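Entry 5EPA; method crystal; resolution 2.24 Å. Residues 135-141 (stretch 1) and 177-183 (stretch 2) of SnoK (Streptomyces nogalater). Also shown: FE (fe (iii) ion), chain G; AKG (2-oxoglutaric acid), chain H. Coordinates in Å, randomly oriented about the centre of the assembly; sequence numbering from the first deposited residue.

Stretch 1 135-141: DETGLPL
Stretch 2, residues 177-183: DRQEHMT

Contact between residues 135-141 and 177-183 of SnoK, two segments of one chain that bury 377 Å² against each other, both sides summed. Stretch 1 opens with helical phi/psi at Asp135 (-84/-33), Glu136 (-49/-43) and Thr137 (-58/-39), turns at Gly138 (-98/6), is extended at Leu139 (-90/128), bends at Pro140 (-83/57, ring C-gamma endo) and is extended again at Leu141 (-135/149). The turn is held by Leu139 N to Glu136 O at 3.3 Å and by a weak bond from Gly138 N to Asp135 O at 3.1 Å. Stretch 2 has no regular strand: Arg178 (-123/142) and Gln179 (-78/-37) lead to Glu180 with positive phi (71/-55), after which His181 (-160/129) and Met182 (-103/118) are extended.

Thr137 is the centre of the contact, with 104 Å² covered, and its CA lies 4.2 Å from His181 CA, which sets the register. Its carbonyl accepts a hydrogen bond from Met182 N, with Thr137 O 3.0 Å from that nitrogen and an N-H...O angle of 158°. The same oxygen receives a CA-H...O contact from His181 CA at 3.5 Å (149°), while Thr137 CA offers its own hydrogen to Glu180 O at 3.4 Å (152°). The backbones are thus joined by one conventional bond and two CA-H contacts. The Thr137 side chain (chi1 m, -62°) leaves sideways; OG1 lies 3.8 Å from Gln179 CB, and CG2 packs 3.8 Å from Met182 CG, with the methionine in m, t, m (-75°, -168°, -40°).

Glu136, with 59 Å² covered, also starts sideways, but t, t and a chi3 of 65° carry its carboxylate nearer stretch 2. There OE1 forms a long salt bridge with Arg178 NH1 at 3.7 Å. The CA-to-CB bond of Arg178 points toward stretch 1; its chi angles are -74°, -166°, -90° and 120°. Its NH1 also makes a salt bridge to Glu180 OE2 at 2.8 Å, whose hydrogen bond is weak at 130°. One guanidinium nitrogen therefore serves two carboxylates. Water 1 adds a second link, donating to Glu136 OE1 at 2.8 Å and accepting from Glu180 N at 2.9 Å. Glu136 O and Glu180 O approach to 3.2 Å, but both are acceptors and no bond joins them.

His181, with 55 Å² covered, directs CA-to-CB away, yet chi1 t (-169°) and chi2 70° bring its ring back to stretch 1. Leu139 O, 3.4 Å from His181 ND1, and Pro140 CA, 4.1 Å from His181 CE1, both lie at the ring edge, near its plane. Leu141 N makes a weak hydrogen bond to Leu139 O at 2.9 Å.

Asp135 (chi1 m, chi2 -30°) has no part in the contact: its OD1 binds FE at 1.9 Å, beside 2-oxoglutaric acid, whose O2 and O5 lie 1.9 and 2.1 Å from FE.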

ATOM      1  N   ASP A 135      -5.650  -0.110   6.146  1.00 22.71           N
ATOM      2  CA  ASP A 135      -4.271   0.319   6.437  1.00 23.58           C
ATOM      3  C   ASP A 135      -4.257   1.291   7.601  1.00 24.81           C
ATOM      4  O   ASP A 135      -3.323   1.305   8.380  1.00 25.45           O
ATOM      5  CB  ASP A 135      -3.649   0.930   5.206  1.00 23.25           C
ATOM      6  CG  ASP A 135      -3.326  -0.098   4.119  1.00 22.60           C
ATOM      7  OD1 ASP A 135      -3.013  -1.319   4.364  1.00 24.38           O
ATOM      8  OD2 ASP A 135      -3.392   0.375   2.967  1.00 21.35           O
ATOM      9  N   GLU A 136      -5.319   2.083   7.717  1.00 26.18           N
ATOM     10  CA  GLU A 136      -5.465   3.041   8.786  1.00 28.08           C
ATOM     11  C   GLU A 136      -5.197   2.418  10.138  1.00 27.74           C
ATOM     12  O   GLU A 136      -4.556   3.015  11.009  1.00 28.99           O
ATOM     13  CB  GLU A 136      -6.876   3.662   8.718  1.00 30.68           C
ATOM     14  CG  GLU A 136      -7.244   4.604   9.837  1.00 34.32           C
ATOM     15  CD  GLU A 136      -8.661   5.174   9.682  1.00 38.67           C
ATOM     16  OE1 GLU A 136      -9.675   4.411   9.743  1.00 41.08           O
ATOM     17  OE2 GLU A 136      -8.757   6.417   9.470  1.00 41.71           O
ATOM     18  N   THR A 137      -5.708   1.235  10.334  1.00 26.90           N
ATOM     19  CA  THR A 137      -5.632   0.571  11.624  1.00 27.65           C
ATOM     20  C   THR A 137      -4.178   0.388  12.104  1.00 27.79           C
ATOM     21  O   THR A 137      -3.866   0.538  13.279  1.00 28.16           O
ATOM     22  CB  THR A 137      -6.327  -0.799  11.518  1.00 28.36           C
ATOM     23  OG1 THR A 137      -7.737  -0.610  11.193  1.00 29.59           O
ATOM     24  CG2 THR A 137      -6.206  -1.583  12.790  1.00 28.53           C
ATOM     25  N   GLY A 138      -3.293   0.058  11.170  1.00 26.91           N
ATOM     26  CA  GLY A 138      -1.880  -0.145  11.463  1.00 26.45           C
ATOM     27  C   GLY A 138      -0.906   1.011  11.196  1.00 25.92           C
ATOM     28  O   GLY A 138       0.306   0.839  11.335  1.00 26.64           O
ATOM     29  N   LEU A 139      -1.413   2.182  10.821  1.00 25.37           N
ATOM     30  CA  LEU A 139      -0.576   3.371  10.636  1.00 25.18           C
ATOM     31  C   LEU A 139      -0.479   4.148  11.927  1.00 25.52           C
ATOM     32  O   LEU A 139      -1.489   4.430  12.557  1.00 26.45           O
ATOM     33  CB  LEU A 139      -1.147   4.281   9.560  1.00 25.32           C
ATOM     34  CG  LEU A 139      -0.938   3.780   8.117  1.00 24.72           C
ATOM     35  CD1 LEU A 139      -1.784   4.589   7.158  1.00 24.92           C
ATOM     36  CD2 LEU A 139       0.508   3.821   7.663  1.00 24.02           C
ATOM     37  N   PRO A 140       0.742   4.471  12.361  1.00 25.72           N
ATOM     38  CA  PRO A 140       0.972   5.152  13.650  1.00 26.44           C
ATOM     39  C   PRO A 140       0.793   6.657  13.500  1.00 27.83           C
ATOM     40  O   PRO A 140       1.699   7.449  13.811  1.00 29.80           O
ATOM     41  CB  PRO A 140       2.407   4.777  13.971  1.00 26.39           C
ATOM     42  CG  PRO A 140       3.065   4.711  12.610  1.00 25.79           C
ATOM     43  CD  PRO A 140       2.015   4.180  11.666  1.00 25.31           C
ATOM     44  N   LEU A 141      -0.390   7.046  13.033  1.00 28.70           N
ATOM     45  CA  LEU A 141      -0.701   8.406  12.668  1.00 30.15           C
ATOM     46  C   LEU A 141      -2.053   8.856  13.185  1.00 32.92           C
ATOM     47  O   LEU A 141      -2.935   8.040  13.395  1.00 31.67           O
ATOM     48  CB  LEU A 141      -0.717   8.569  11.159  1.00 28.47           C
ATOM     49  CG  LEU A 141       0.540   8.127  10.429  1.00 27.70           C
ATOM     50  CD1 LEU A 141       0.298   8.255   8.954  1.00 27.13           C
ATOM     51  CD2 LEU A 141       1.764   8.953  10.803  1.00 28.54           C
ATOM     52  N   ASP A 177     -18.152   0.714  12.462  1.00 38.64           N
ATOM     53  CA  ASP A 177     -17.753  -0.400  11.606  1.00 36.53           C
ATOM     54  C   ASP A 177     -16.251  -0.381  11.248  1.00 35.67           C
ATOM     55  O   ASP A 177     -15.812  -1.130  10.408  1.00 35.42           O
ATOM     56  CB  ASP A 177     -18.583  -0.377  10.330  1.00 35.48           C
ATOM     57  CG  ASP A 177     -20.054  -0.718  10.569  1.00 36.06           C
ATOM     58  OD1 ASP A 177     -20.353  -1.503  11.478  1.00 36.13           O
ATOM     59  OD2 ASP A 177     -20.917  -0.193   9.849  1.00 35.72           O
ATOM     60  N   ARG A 178     -15.492   0.474  11.903  1.00 36.26           N
ATOM     61  CA  ARG A 178     -14.056   0.611  11.668  1.00 37.31           C
ATOM     62  C   ARG A 178     -13.273   0.381  12.933  1.00 36.66           C
ATOM     63  O   ARG A 178     -13.700   0.755  14.019  1.00 36.27           O
ATOM     64  CB  ARG A 178     -13.718   2.019  11.283  1.00 38.84           C
ATOM     65  CG  ARG A 178     -14.122   2.357   9.898  1.00 41.12           C
ATOM     66  CD  ARG A 178     -13.448   3.640   9.494  1.00 44.47           C
ATOM     67  NE  ARG A 178     -14.291   4.783   9.831  1.00 48.62           N
ATOM     68  CZ  ARG A 178     -13.972   5.776  10.655  1.00 51.20           C
ATOM     69  NH1 ARG A 178     -12.789   5.807  11.271  1.00 51.03           N
ATOM     70  NH2 ARG A 178     -14.854   6.760  10.869  1.00 52.04           N
ATOM     71  N   GLN A 179     -12.134  -0.263  12.807  1.00 35.52           N
ATOM     72  CA  GLN A 179     -11.294  -0.414  13.969  1.00 37.56           C
ATOM     73  C   GLN A 179     -10.508   0.880  14.310  1.00 38.68           C
ATOM     74  O   GLN A 179     -10.346   1.201  15.480  1.00 38.28           O
ATOM     75  CB  GLN A 179     -10.352  -1.570  13.811  1.00 37.29           C
ATOM     76  CG  GLN A 179      -9.554  -1.815  15.081  1.00 37.86           C
ATOM     77  CD  GLN A 179      -9.031  -3.209  15.169  1.00 38.85           C
ATOM     78  OE1 GLN A 179      -8.967  -3.929  14.163  1.00 37.26           O
ATOM     79  NE2 GLN A 179      -8.594  -3.609  16.367  1.00 40.59           N
ATOM     80  N   GLU A 180     -10.068   1.605  13.278  1.00 39.71           N
ATOM     81  CA  GLU A 180      -9.206   2.834  13.380  1.00 43.47           C
ATOM     82  C   GLU A 180      -7.741   2.750  13.782  1.00 43.30           C
ATOM     83  O   GLU A 180      -6.915   3.391  13.124  1.00 41.78           O
ATOM     84  CB  GLU A 180      -9.736   3.911  14.346  1.00 47.76           C
ATOM     85  CG  GLU A 180     -11.083   4.518  13.919  1.00 53.19           C
ATOM     86  CD  GLU A 180     -11.233   5.992  14.307  1.00 57.62           C
ATOM     87  OE1 GLU A 180     -10.305   6.592  14.926  1.00 62.12           O
ATOM     88  OE2 GLU A 180     -12.296   6.563  13.970  1.00 60.42           O
ATOM     89  N   HIS A 181      -7.437   2.139  14.928  1.00 42.04           N
ATOM     90  CA  HIS A 181      -6.107   2.209  15.433  1.00 42.29           C
ATOM     91  C   HIS A 181      -5.783   1.136  16.415  1.00 42.09           C
ATOM     92  O   HIS A 181      -6.526   0.960  17.369  1.00 46.92           O
ATOM     93  CB  HIS A 181      -5.811   3.547  16.078  1.00 44.48           C
ATOM     94  CG  HIS A 181      -4.350   3.749  16.374  1.00 46.25           C
ATOM     95  ND1 HIS A 181      -3.409   3.933  15.373  1.00 44.93           N
ATOM     96  CD2 HIS A 181      -3.670   3.804  17.547  1.00 45.74           C
ATOM     97  CE1 HIS A 181      -2.216   4.101  15.916  1.00 45.06           C
ATOM     98  NE2 HIS A 181      -2.348   4.024  17.233  1.00 46.40           N
ATOM     99  N   MET A 182      -4.661   0.446  16.195  1.00 36.64           N
ATOM    100  CA  MET A 182      -4.127  -0.478  17.187  1.00 35.49           C
ATOM    101  C   MET A 182      -2.937   0.112  17.928  1.00 33.49           C
ATOM    102  O   MET A 182      -1.922   0.422  17.315  1.00 34.05           O
ATOM    103  CB  MET A 182      -3.713  -1.781  16.523  1.00 35.74           C
ATOM    104  CG  MET A 182      -4.901  -2.677  16.147  1.00 38.58           C
ATOM    105  SD  MET A 182      -4.429  -4.347  15.676  1.00 37.97           S
ATOM    106  CE  MET A 182      -2.948  -4.047  14.702  1.00 40.77           C
ATOM    107  N   THR A 183      -3.057   0.277  19.230  1.00 32.01           N
ATOM    108  CA  THR A 183      -1.932   0.684  20.029  1.00 32.03           C
ATOM    109  C   THR A 183      -0.985  -0.509  20.266  1.00 31.98           C
ATOM    110  O   THR A 183       0.230  -0.345  20.298  1.00 32.20           O
ATOM    111  CB  THR A 183      -2.416   1.263  21.348  1.00 32.90           C
ATOM    112  OG1 THR A 183      -3.188   2.418  21.059  1.00 32.08           O
ATOM    113  CG2 THR A 183      -1.239   1.669  22.260  1.00 33.94           C
TER
HETATM  114 FE    FE G 300      -2.636  -2.977   3.454  1.00 25.06          FE
HETATM  115  C1  AKG H 301      -1.075  -2.829   1.150  1.00 13.40           C
HETATM  116  O1  AKG H 301      -0.427  -2.386   0.169  1.00 14.55           O
HETATM  117  O2  AKG H 301      -1.685  -2.140   2.011  1.00 14.12           O
HETATM  118  C2  AKG H 301      -1.139  -4.270   1.381  1.00 13.68           C
HETATM  119  O5  AKG H 301      -1.802  -4.590   2.357  1.00 16.29           O
HETATM  120  C3  AKG H 301      -0.435  -5.243   0.470  1.00 13.19           C
HETATM  121  C4  AKG H 301      -0.394  -6.704   0.927  1.00 12.89           C
HETATM  122  C5  AKG H 301       0.293  -7.580  -0.137  1.00 13.44           C
HETATM  123  O3  AKG H 301       1.109  -7.089  -0.983  1.00 13.85           O
HETATM  124  O4  AKG H 301       0.059  -8.790  -0.179  1.00 12.22           O
HETATM  125  O   HOH W   1     -10.235   1.742  10.393  1.00 31.25           O
HETATM  126  O   HOH W   2      -0.791  -2.885   4.579  1.00 20.97           O